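Local coordinates for molybdenum cofactor biosynthesis protein C 2 (Mycobacterium tuberculosis, PDB 4FDF) that probably catalyses, as a MoaC-family lyase, the conversion of 3',8-cyclo-7,8-dihydroguanosine triphosphate to cyclic pyranopterin monophosphate and diphosphate in molybdenum cofactor biosynthesis, at the interface of chains A and B. Coordinates in Å, arbitrary orientation; residue numbers count along the deposited sequence, not the author numbering. Chains: chain A/B, Molybdenum cofactor biosynthesis protein C 2.

Contact 1 and contact 2 are neighbouring patches of one two-fold interface between identical chains, their C-alpha centres about 12 Å apart. Chain A's stretch 84-87 runs through both: A:Pro85 and A:Leu86 serve contact 1, A:Ile84 and A:Cys87 contact 2. Chain B's helix 121-139 is shared as well, through B:Met138 in contact 1 and B:Leu133, B:Tyr136 and B:Asp137 in contact 2. Contact 1 combines backbone pairing with a small apolar contact, whereas contact 2 packs side chains around the predicted catalytic aspartate. The two-fold repeats both patches with the chains exchanged, which suits the dimers from which the hexamer, a trimer of dimers, is built.

Contact 1: the interface of chains A and B. Residues chain A 23-25, 85-86; chain B 62-64, 68, 138.
A:Leu86 holds CG anti to its carbonyl carbon (chi1 -65°), and B:Met138 starts with the same first turn. The methionine then bends again at chi2 (-75°) and chi3 (77°), bringing its terminal methyl CE against the leucine branch CD1. The two side chains cross at about a right angle, and CE lies 3.4 Å from A:Leu86 CD1, a tight fit; an unbranched, flexible methionine suits such a spot because its tip can fold around a stiff, branched neighbour. The aliphatic stem of B:Lys62 adds to this packing, its CG 3.8 Å from the same CD1.

Beside this apolar packing the backbones pair. The amide N of B:Asp64 donates to the carbonyl O of A:Ala23 at 2.6 Å. The N of A:His25 donates to B:Lys62 O at 3.2 Å, a longer, more bent bond and the less certain of the two, since A:His25 is poorly ordered. Between them A:Ala24 and B:Gly63 form an antiparallel beta bridge, where small residues let the two extended segments come close. B:Thr68 closes the patch: its hydroxyl OG1 donates to B:Asp64 O at 2.9 Å, tying the loop to the helix that follows it, while its methyl CG2 lies 3.9 Å from A:Pro85 CG, the two side chains lying alongside one another and pointing opposite ways. In the fold, chain A's extended segment near its modelled N-terminus lies along the loop leading into helix 65-83 of chain B, beside the C-terminal end of chain B's helix 121-139.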
loop_
_atom_site.group_PDB
_atom_site.type_symbol
_atom_site.label_atom_id
_atom_site.label_comp_id
_atom_site.label_asym_id
_atom_site.label_seq_id
_atom_site.Cartn_x
_atom_site.Cartn_y
_atom_site.Cartn_z
ATOM N N ALA A 23 -10.968 -20.967 -9.844
ATOM C CA ALA A 23 -10.430 -19.605 -9.867
ATOM C C ALA A 23 -11.433 -18.459 -9.921
ATOM O O ALA A 23 -12.386 -18.423 -9.153
ATOM N N ALA A 24 -11.204 -17.515 -10.835
ATOM C CA ALA A 24 -11.891 -16.215 -10.825
ATOM C C ALA A 24 -11.745 -15.446 -12.145
ATOM O O ALA A 24 -11.005 -15.860 -13.042
ATOM C CB ALA A 24 -11.369 -15.356 -9.655
ATOM N N HIS A 25 -12.471 -14.333 -12.245
ATOM C CA HIS A 25 -12.362 -13.371 -13.351
ATOM C C HIS A 25 -13.280 -12.205 -13.090
ATOM O O HIS A 25 -14.427 -12.392 -12.668
ATOM C CB HIS A 25 -12.683 -14.014 -14.704
ATOM C CG HIS A 25 -14.162 -14.195 -14.962
ATOM N ND1 HIS A 25 -14.864 -13.364 -15.757
ATOM C CD2 HIS A 25 -15.066 -15.146 -14.490
ATOM C CE1 HIS A 25 -16.151 -13.761 -15.796
ATOM N NE2 HIS A 25 -16.273 -14.853 -15.020
ATOM N N PRO A 85 -10.283 -8.455 -4.355
ATOM C CA PRO A 85 -9.499 -8.898 -5.519
ATOM C C PRO A 85 -10.143 -8.587 -6.871
ATOM O O PRO A 85 -9.450 -8.119 -7.768
ATOM C CB PRO A 85 -9.386 -10.410 -5.308
ATOM C CG PRO A 85 -9.450 -10.563 -3.825
ATOM C CD PRO A 85 -10.422 -9.534 -3.359
ATOM N N LEU A 86 -11.453 -8.817 -6.998
ATOM C CA LEU A 86 -12.132 -8.680 -8.283
ATOM C C LEU A 86 -12.828 -7.337 -8.522
ATOM O O LEU A 86 -13.526 -7.169 -9.521
ATOM C CB LEU A 86 -13.079 -9.864 -8.542
ATOM C CG LEU A 86 -12.429 -11.244 -8.713
ATOM C CD1 LEU A 86 -13.412 -12.225 -9.365
ATOM C CD2 LEU A 86 -11.154 -11.178 -9.547
ATOM N N LYS B 62 -18.672 -15.180 -11.139
ATOM C CA LYS B 62 -17.372 -14.551 -10.946
ATOM C C LYS B 62 -16.259 -15.552 -10.592
ATOM O O LYS B 62 -15.078 -15.224 -10.667
ATOM C CB LYS B 62 -17.492 -13.439 -9.906
ATOM C CG LYS B 62 -17.020 -12.090 -10.400
ATOM C CD LYS B 62 -17.805 -10.987 -9.721
ATOM C CE LYS B 62 -16.935 -9.788 -9.410
ATOM N NZ LYS B 62 -17.723 -8.776 -8.654
ATOM N N GLY B 63 -16.646 -16.771 -10.223
ATOM C CA GLY B 63 -15.688 -17.845 -9.972
ATOM C C GLY B 63 -15.772 -18.411 -8.569
ATOM O O GLY B 63 -16.826 -18.363 -7.934
ATOM N N ASP B 64 -14.654 -18.958 -8.092
ATOM C CA ASP B 64 -14.573 -19.603 -6.783
ATOM C C ASP B 64 -14.574 -18.557 -5.665
ATOM O O ASP B 64 -13.522 -18.010 -5.317
ATOM C CB ASP B 64 -13.317 -20.489 -6.714
ATOM C CG ASP B 64 -13.274 -21.376 -5.460
ATOM O OD1 ASP B 64 -13.988 -21.095 -4.471
ATOM O OD2 ASP B 64 -12.513 -22.366 -5.467
ATOM N N THR B 68 -11.217 -17.236 -3.336
ATOM C CA THR B 68 -10.928 -15.820 -3.535
ATOM C C THR B 68 -10.990 -15.066 -2.198
ATOM O O THR B 68 -10.113 -14.258 -1.894
ATOM C CB THR B 68 -11.847 -15.184 -4.619
ATOM O OG1 THR B 68 -11.640 -15.862 -5.865
ATOM C CG2 THR B 68 -11.545 -13.696 -4.828
ATOM N N MET B 138 -18.470 -11.561 -4.708
ATOM C CA MET B 138 -18.605 -12.716 -5.573
ATOM C C MET B 138 -20.067 -13.105 -5.795
ATOM O O MET B 138 -20.391 -13.750 -6.794
ATOM C CB MET B 138 -17.828 -13.916 -5.006
ATOM C CG MET B 138 -16.344 -13.675 -4.751
ATOM S SD MET B 138 -15.294 -13.630 -6.218
ATOM C CE MET B 138 -15.666 -12.011 -6.820
#

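Contact 2: the interface of chains A and B. Residues chain A 84, 87, 121-122, 125, 153; chain B 133, 136-137, 140.
A:Met122 reaches from the start of helix 121-139 against the same helix of chain B, which in this MoaC-family enzyme carries the predicted catalytic B:Asp137. A:Met122 and A:Cys87 are predicted substrate-binding residues, which suggests an active site shared between the chains. From CB the chain leads to CG, which lies 3.6 Å from the carboxylate oxygen OD1 of B:Asp137. Bends at chi2 (-42°) and chi3 (-55°) then fold the thioether back on itself. Its sulfur SD comes in at the rim of the B:Tyr136 ring, close to the ring plane and 3.6 Å from ring atom CD1 of B:Tyr136, the two side chains crossing obliquely; it also touches CD of B:Lys140. The methyl tip CE ends 3.3 Å from the backbone O of B:Leu133, with CB of B:Asp137 nearby. A long, polarisable chain suits this place because it can follow the uneven surface of the partner helix.

B:Tyr136 sets its CG anti to the backbone N (chi1 -179°), which sends the ring toward chain A. There A:Leu125 CD1 meets the ring near its CD1-CE1 rim, 3.3 Å from B:Tyr136 CE1, and A:Val153 CG2 touches the phenol oxygen OH; both branched side chains approach at about a right angle. A:Leu125 CD1 and B:Lys140 CB flank opposite faces of the ring. A:Leu125 CB also packs on B:Leu133 CD2, an aliphatic pair well suited to a helix-helix seam.

On the active-site side, the side-chain nitrogen NZ of B:Lys140 forms a salt bridge and hydrogen bond with B:Asp137 OD1 at 2.8 Å, coming from above the carboxylate plane. A:Glu121 points toward this lysine tip to tip, yet its OE1 remains 4.3 Å from B:Lys140 NZ, so any attraction is probably longer-range. A:Ile84 CG2 backs B:Asp137 CB at 3.7 Å, and the thiol sulfur SG of A:Cys87 lies 3.6 Å from B:Asp137 OD1.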
loop_
_atom_site.group_PDB
_atom_site.type_symbol
_atom_site.label_atom_id
_atom_site.label_comp_id
_atom_site.label_asym_id
_atom_site.label_seq_id
_atom_site.Cartn_x
_atom_site.Cartn_y
_atom_site.Cartn_z
ATOM N N ILE A 84 -10.347 -5.913 -2.253
ATOM C CA ILE A 84 -11.279 -6.868 -2.791
ATOM C C ILE A 84 -10.818 -7.225 -4.195
ATOM O O ILE A 84 -10.922 -6.399 -5.110
ATOM C CB ILE A 84 -12.699 -6.295 -2.767
ATOM C CG1 ILE A 84 -12.978 -5.724 -1.373
ATOM C CG2 ILE A 84 -13.711 -7.380 -3.144
ATOM C CD1 ILE A 84 -14.347 -5.131 -1.208
ATOM N N CYS A 87 -12.613 -6.382 -7.625
ATOM C CA CYS A 87 -13.132 -5.030 -7.813
ATOM C C CYS A 87 -12.227 -4.218 -8.714
ATOM O O CYS A 87 -11.007 -4.408 -8.725
ATOM C CB CYS A 87 -13.255 -4.301 -6.480
ATOM S SG CYS A 87 -14.688 -4.750 -5.543
ATOM N N GLU A 121 -21.169 0.340 -4.744
ATOM C CA GLU A 121 -21.607 -0.216 -3.466
ATOM C C GLU A 121 -20.478 -0.887 -2.676
ATOM O O GLU A 121 -20.472 -0.837 -1.435
ATOM C CB GLU A 121 -22.810 -1.161 -3.635
ATOM C CG GLU A 121 -22.548 -2.454 -4.411
ATOM C CD GLU A 121 -22.576 -2.268 -5.924
ATOM O OE1 GLU A 121 -22.395 -3.268 -6.638
ATOM O OE2 GLU A 121 -22.782 -1.131 -6.405
ATOM N N MET A 122 -19.530 -1.507 -3.383
ATOM C CA MET A 122 -18.397 -2.136 -2.706
ATOM C C MET A 122 -17.607 -1.094 -1.923
ATOM O O MET A 122 -17.239 -1.335 -0.788
ATOM C CB MET A 122 -17.479 -2.899 -3.675
ATOM C CG MET A 122 -18.044 -4.211 -4.229
ATOM S SD MET A 122 -18.943 -5.333 -3.106
ATOM C CE MET A 122 -17.800 -5.641 -1.763
ATOM N N LEU A 125 -19.651 -0.238 1.218
ATOM C CA LEU A 125 -19.555 -1.321 2.184
ATOM C C LEU A 125 -18.205 -1.351 2.913
ATOM O O LEU A 125 -18.167 -1.579 4.119
ATOM C CB LEU A 125 -19.815 -2.665 1.494
ATOM C CG LEU A 125 -21.246 -2.947 1.043
ATOM C CD1 LEU A 125 -21.217 -4.086 0.067
ATOM C CD2 LEU A 125 -22.182 -3.247 2.234
ATOM N N VAL A 153 -26.106 -3.024 1.875
ATOM C CA VAL A 153 -26.360 -1.950 0.906
ATOM C C VAL A 153 -27.774 -1.395 1.113
ATOM O O VAL A 153 -28.742 -2.154 1.215
ATOM C CB VAL A 153 -26.199 -2.422 -0.582
ATOM C CG1 VAL A 153 -26.444 -1.261 -1.538
ATOM C CG2 VAL A 153 -24.816 -3.010 -0.832
ATOM N N LEU B 133 -16.583 -9.188 2.836
ATOM C CA LEU B 133 -16.733 -8.246 1.731
ATOM C C LEU B 133 -16.443 -8.902 0.382
ATOM O O LEU B 133 -17.115 -8.620 -0.610
ATOM C CB LEU B 133 -15.822 -7.020 1.916
ATOM C CG LEU B 133 -16.185 -6.006 3.016
ATOM C CD1 LEU B 133 -15.000 -5.095 3.340
ATOM C CD2 LEU B 133 -17.391 -5.180 2.611
ATOM N N TYR B 136 -19.250 -11.241 -0.560
ATOM C CA TYR B 136 -20.324 -10.420 -1.086
ATOM C C TYR B 136 -20.036 -9.950 -2.519
ATOM O O TYR B 136 -20.932 -9.937 -3.361
ATOM C CB TYR B 136 -20.614 -9.228 -0.169
ATOM C CG TYR B 136 -21.753 -8.380 -0.688
ATOM C CD1 TYR B 136 -21.508 -7.186 -1.359
ATOM C CD2 TYR B 136 -23.071 -8.795 -0.542
ATOM C CE1 TYR B 136 -22.553 -6.409 -1.855
ATOM C CE2 TYR B 136 -24.129 -8.027 -1.037
ATOM C CZ TYR B 136 -23.859 -6.831 -1.694
ATOM O OH TYR B 136 -24.893 -6.073 -2.197
ATOM N N ASP B 137 -18.793 -9.564 -2.800
ATOM C CA ASP B 137 -18.443 -9.179 -4.157
ATOM C C ASP B 137 -18.687 -10.327 -5.152
ATOM O O ASP B 137 -19.059 -10.091 -6.292
ATOM C CB ASP B 137 -16.989 -8.712 -4.250
ATOM C CG ASP B 137 -16.649 -8.160 -5.630
ATOM O OD1 ASP B 137 -17.298 -7.181 -6.055
ATOM O OD2 ASP B 137 -15.768 -8.731 -6.310
ATOM N N LYS B 140 -22.952 -10.849 -5.128
ATOM C CA LYS B 140 -23.914 -9.734 -5.172
ATOM C C LYS B 140 -24.789 -9.679 -6.436
ATOM O O LYS B 140 -25.834 -9.036 -6.432
ATOM C CB LYS B 140 -23.232 -8.382 -4.919
ATOM C CG LYS B 140 -22.205 -7.945 -5.973
ATOM C CD LYS B 140 -21.644 -6.585 -5.619
ATOM C CE LYS B 140 -20.981 -5.929 -6.807
ATOM N NZ LYS B 140 -19.741 -6.611 -7.202
#